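Local atomic coordinates of structural PPIase-like protein L605 (Mimivirus, PDB entry 2OSE), a protein that probably catalyses cis-trans isomerisation of peptidyl-prolyl bonds as a cyclophilin and forms a homotrimer. Residues 130-135 with 146-151. Numbering follows the deposited sequence.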
ATOM      1  N   SER A 130      -2.691 -22.017  -7.793  1.00 23.55           N
ATOM      2  CA  SER A 130      -2.201 -22.520  -6.504  1.00 24.37           C
ATOM      3  C   SER A 130      -2.927 -21.842  -5.359  1.00 24.60           C
ATOM      4  O   SER A 130      -3.598 -20.821  -5.567  1.00 24.72           O
ATOM      5  CB  SER A 130      -0.671 -22.402  -6.422  1.00 23.30           C
ATOM      6  OG  SER A 130      -0.205 -21.048  -6.532  1.00 26.17           O
ATOM      7  N   LEU A 131      -2.870 -22.435  -4.167  1.00 24.36           N
ATOM      8  CA  LEU A 131      -3.506 -21.813  -3.002  1.00 24.91           C
ATOM      9  C   LEU A 131      -2.426 -21.166  -2.125  1.00 24.81           C
ATOM     10  O   LEU A 131      -1.371 -21.724  -1.928  1.00 24.10           O
ATOM     11  CB  LEU A 131      -4.346 -22.812  -2.189  1.00 25.01           C
ATOM     12  CG  LEU A 131      -5.534 -23.418  -2.929  1.00 25.66           C
ATOM     13  CD1 LEU A 131      -6.249 -24.480  -2.056  1.00 24.24           C
ATOM     14  CD2 LEU A 131      -6.532 -22.342  -3.435  1.00 24.58           C
ATOM     15  N   VAL A 132      -2.713 -19.972  -1.624  1.00 25.97           N
ATOM     16  CA  VAL A 132      -1.714 -19.216  -0.871  1.00 25.83           C
ATOM     17  C   VAL A 132      -1.853 -19.558   0.632  1.00 25.99           C
ATOM     18  O   VAL A 132      -2.943 -19.414   1.204  1.00 26.49           O
ATOM     19  CB  VAL A 132      -1.866 -17.700  -1.146  1.00 26.33           C
ATOM     20  CG1 VAL A 132      -0.850 -16.862  -0.316  1.00 26.63           C
ATOM     21  CG2 VAL A 132      -1.709 -17.411  -2.668  1.00 23.28           C
ATOM     22  N   PRO A 133      -0.762 -20.037   1.255  1.00 26.91           N
ATOM     23  CA  PRO A 133      -0.843 -20.403   2.668  1.00 28.12           C
ATOM     24  C   PRO A 133      -0.920 -19.155   3.591  1.00 29.47           C
ATOM     25  O   PRO A 133      -0.601 -18.030   3.181  1.00 27.71           O
ATOM     26  CB  PRO A 133       0.461 -21.167   2.913  1.00 27.35           C
ATOM     27  CG  PRO A 133       1.406 -20.637   1.900  1.00 28.34           C
ATOM     28  CD  PRO A 133       0.590 -20.241   0.699  1.00 25.49           C
ATOM     29  N   TYR A 134      -1.410 -19.367   4.803  1.00 30.66           N
ATOM     30  CA  TYR A 134      -1.184 -18.416   5.905  1.00 32.88           C
ATOM     31  C   TYR A 134      -0.821 -19.192   7.196  1.00 33.71           C
ATOM     32  O   TYR A 134      -0.928 -20.424   7.232  1.00 32.19           O
ATOM     33  CB  TYR A 134      -2.382 -17.493   6.111  1.00 32.78           C
ATOM     34  CG  TYR A 134      -3.580 -18.133   6.763  1.00 35.03           C
ATOM     35  CD1 TYR A 134      -3.736 -18.091   8.158  1.00 37.30           C
ATOM     36  CD2 TYR A 134      -4.577 -18.745   6.004  1.00 36.17           C
ATOM     37  CE1 TYR A 134      -4.836 -18.636   8.776  1.00 36.67           C
ATOM     38  CE2 TYR A 134      -5.697 -19.287   6.608  1.00 35.26           C
ATOM     39  CZ  TYR A 134      -5.815 -19.237   7.999  1.00 37.12           C
ATOM     40  OH  TYR A 134      -6.901 -19.775   8.613  1.00 34.59           O
ATOM     41  N   THR A 135      -0.345 -18.461   8.210  1.00 34.94           N
ATOM     42  CA  THR A 135       0.123 -19.044   9.481  1.00 34.66           C
ATOM     43  C   THR A 135      -0.729 -18.472  10.601  1.00 34.23           C
ATOM     44  O   THR A 135      -1.029 -17.263  10.630  1.00 33.82           O
ATOM     45  CB  THR A 135       1.618 -18.767   9.695  1.00 35.74           C
ATOM     46  OG1 THR A 135       2.365 -19.339   8.619  1.00 39.19           O
ATOM     47  CG2 THR A 135       2.126 -19.409  10.970  1.00 35.02           C
ATOM     48  N   THR A 146      -7.887 -17.760  -0.860  1.00 28.12           N
ATOM     49  CA  THR A 146      -6.771 -17.042  -1.486  1.00 27.87           C
ATOM     50  C   THR A 146      -5.969 -17.900  -2.471  1.00 26.32           C
ATOM     51  O   THR A 146      -5.428 -18.941  -2.117  1.00 25.23           O
ATOM     52  CB  THR A 146      -5.770 -16.468  -0.430  1.00 28.73           C
ATOM     53  OG1 THR A 146      -6.514 -15.786   0.598  1.00 31.09           O
ATOM     54  CG2 THR A 146      -4.782 -15.470  -1.106  1.00 27.79           C
ATOM     55  N   PHE A 147      -5.892 -17.442  -3.717  1.00 24.90           N
ATOM     56  CA  PHE A 147      -5.311 -18.266  -4.757  1.00 24.02           C
ATOM     57  C   PHE A 147      -4.409 -17.428  -5.661  1.00 23.40           C
ATOM     58  O   PHE A 147      -4.589 -16.229  -5.788  1.00 23.79           O
ATOM     59  CB  PHE A 147      -6.433 -18.983  -5.557  1.00 22.74           C
ATOM     60  CG  PHE A 147      -7.199 -18.072  -6.501  1.00 22.58           C
ATOM     61  CD1 PHE A 147      -6.679 -17.761  -7.758  1.00 24.64           C
ATOM     62  CD2 PHE A 147      -8.422 -17.539  -6.138  1.00 21.12           C
ATOM     63  CE1 PHE A 147      -7.368 -16.952  -8.624  1.00 24.81           C
ATOM     64  CE2 PHE A 147      -9.140 -16.713  -7.005  1.00 21.02           C
ATOM     65  CZ  PHE A 147      -8.607 -16.428  -8.239  1.00 22.93           C
ATOM     66  N   MET A 148      -3.456 -18.085  -6.301  1.00 23.36           N
ATOM     67  CA  MET A 148      -2.485 -17.447  -7.145  1.00 23.09           C
ATOM     68  C   MET A 148      -2.500 -18.109  -8.526  1.00 23.07           C
ATOM     69  O   MET A 148      -2.646 -19.318  -8.623  1.00 21.57           O
ATOM     70  CB  MET A 148      -1.113 -17.676  -6.518  1.00 22.75           C
ATOM     71  CG  MET A 148       0.049 -17.038  -7.273  1.00 23.02           C
ATOM     72  SD  MET A 148       1.666 -17.448  -6.599  1.00 26.67           S
ATOM     73  CE  MET A 148       1.646 -16.376  -5.123  1.00 28.07           C
ATOM     74  N   ILE A 149      -2.298 -17.302  -9.575  1.00 22.88           N
ATOM     75  CA  ILE A 149      -2.032 -17.825 -10.932  1.00 21.99           C
ATOM     76  C   ILE A 149      -0.733 -17.245 -11.437  1.00 22.36           C
ATOM     77  O   ILE A 149      -0.510 -16.006 -11.380  1.00 21.53           O
ATOM     78  CB  ILE A 149      -3.225 -17.499 -11.921  1.00 21.21           C
ATOM     79  CG1 ILE A 149      -4.541 -18.084 -11.390  1.00 21.09           C
ATOM     80  CG2 ILE A 149      -2.919 -17.991 -13.340  1.00 20.88           C
ATOM     81  CD1 ILE A 149      -5.747 -17.752 -12.243  1.00 20.75           C
ATOM     82  N   THR A 150       0.133 -18.112 -11.959  1.00 23.09           N
ATOM     83  CA  THR A 150       1.419 -17.658 -12.488  1.00 22.96           C
ATOM     84  C   THR A 150       1.262 -17.041 -13.876  1.00 23.46           C
ATOM     85  O   THR A 150       0.513 -17.577 -14.737  1.00 23.03           O
ATOM     86  CB  THR A 150       2.484 -18.796 -12.572  1.00 23.59           C
ATOM     87  OG1 THR A 150       1.898 -19.958 -13.196  1.00 25.04           O
ATOM     88  CG2 THR A 150       2.995 -19.185 -11.183  1.00 23.71           C
ATOM     89  N   LEU A 151       2.035 -15.969 -14.131  1.00 23.87           N
ATOM     90  CA  LEU A 151       1.992 -15.228 -15.408  1.00 24.61           C
ATOM     91  C   LEU A 151       3.096 -15.683 -16.340  1.00 26.38           C
ATOM     92  O   LEU A 151       3.103 -15.332 -17.531  1.00 26.60           O
ATOM     93  CB  LEU A 151       2.096 -13.703 -15.202  1.00 23.98           C
ATOM     94  CG  LEU A 151       0.972 -13.056 -14.392  1.00 22.99           C
ATOM     95  CD1 LEU A 151       1.287 -11.587 -14.074  1.00 24.48           C
ATOM     96  CD2 LEU A 151      -0.409 -13.168 -15.073  1.00 17.63           C
TER
HETATM   97  O   HOH W   1      -5.267 -20.487   0.398  1.00 27.18           O
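T146 O is held from several directions, a small example of one carbonyl oxygen serving several donors. V132 N gives it a nearly straight bond of 2.9 Å (176° at the hydrogen), coming from well above the carbonyl plane. The CA of L131 adds a weaker C-H···O contact, and water 1 lies within hydrogen-bonding distance of both T146 O (3.0 Å) and V132 O (2.7 Å), though it has more acceptors in reach than protons to give. R193 NH2 of a neighbouring subunit also hydrogen-bonds to V132 O, so the contact between subunits meets the same backbone. Further along, S130 and M148 form an antiparallel hydrogen-bonded pair, in which S130 N to M148 O and M148 N to S130 O each measure 2.8 Å; M148 N approaches S130 O from a tilt of 33° to the carbonyl plane. These strands belong to the antiparallel beta barrel of the cyclophilins. On one face of the sheet, L131 CD2 meets F147 CB at 4.0 Å, while the F147 ring leads away to make edge-to-face contacts with F47 and Y76. The other face carries S130 and M148. S130 OG, hydrogen-bonded to H123 NE2, sits 3.5 Å from M148 CB; with CG anti to the backbone N (chi1 -179°), the M148 chain continues past the hydroxyl, CG staying near it. The V132 and M148 side chains cross at about a right angle, V132 CG2 being 3.9 Å from M148 CB, and V132 CB rests 3.7 Å from T146 CG2.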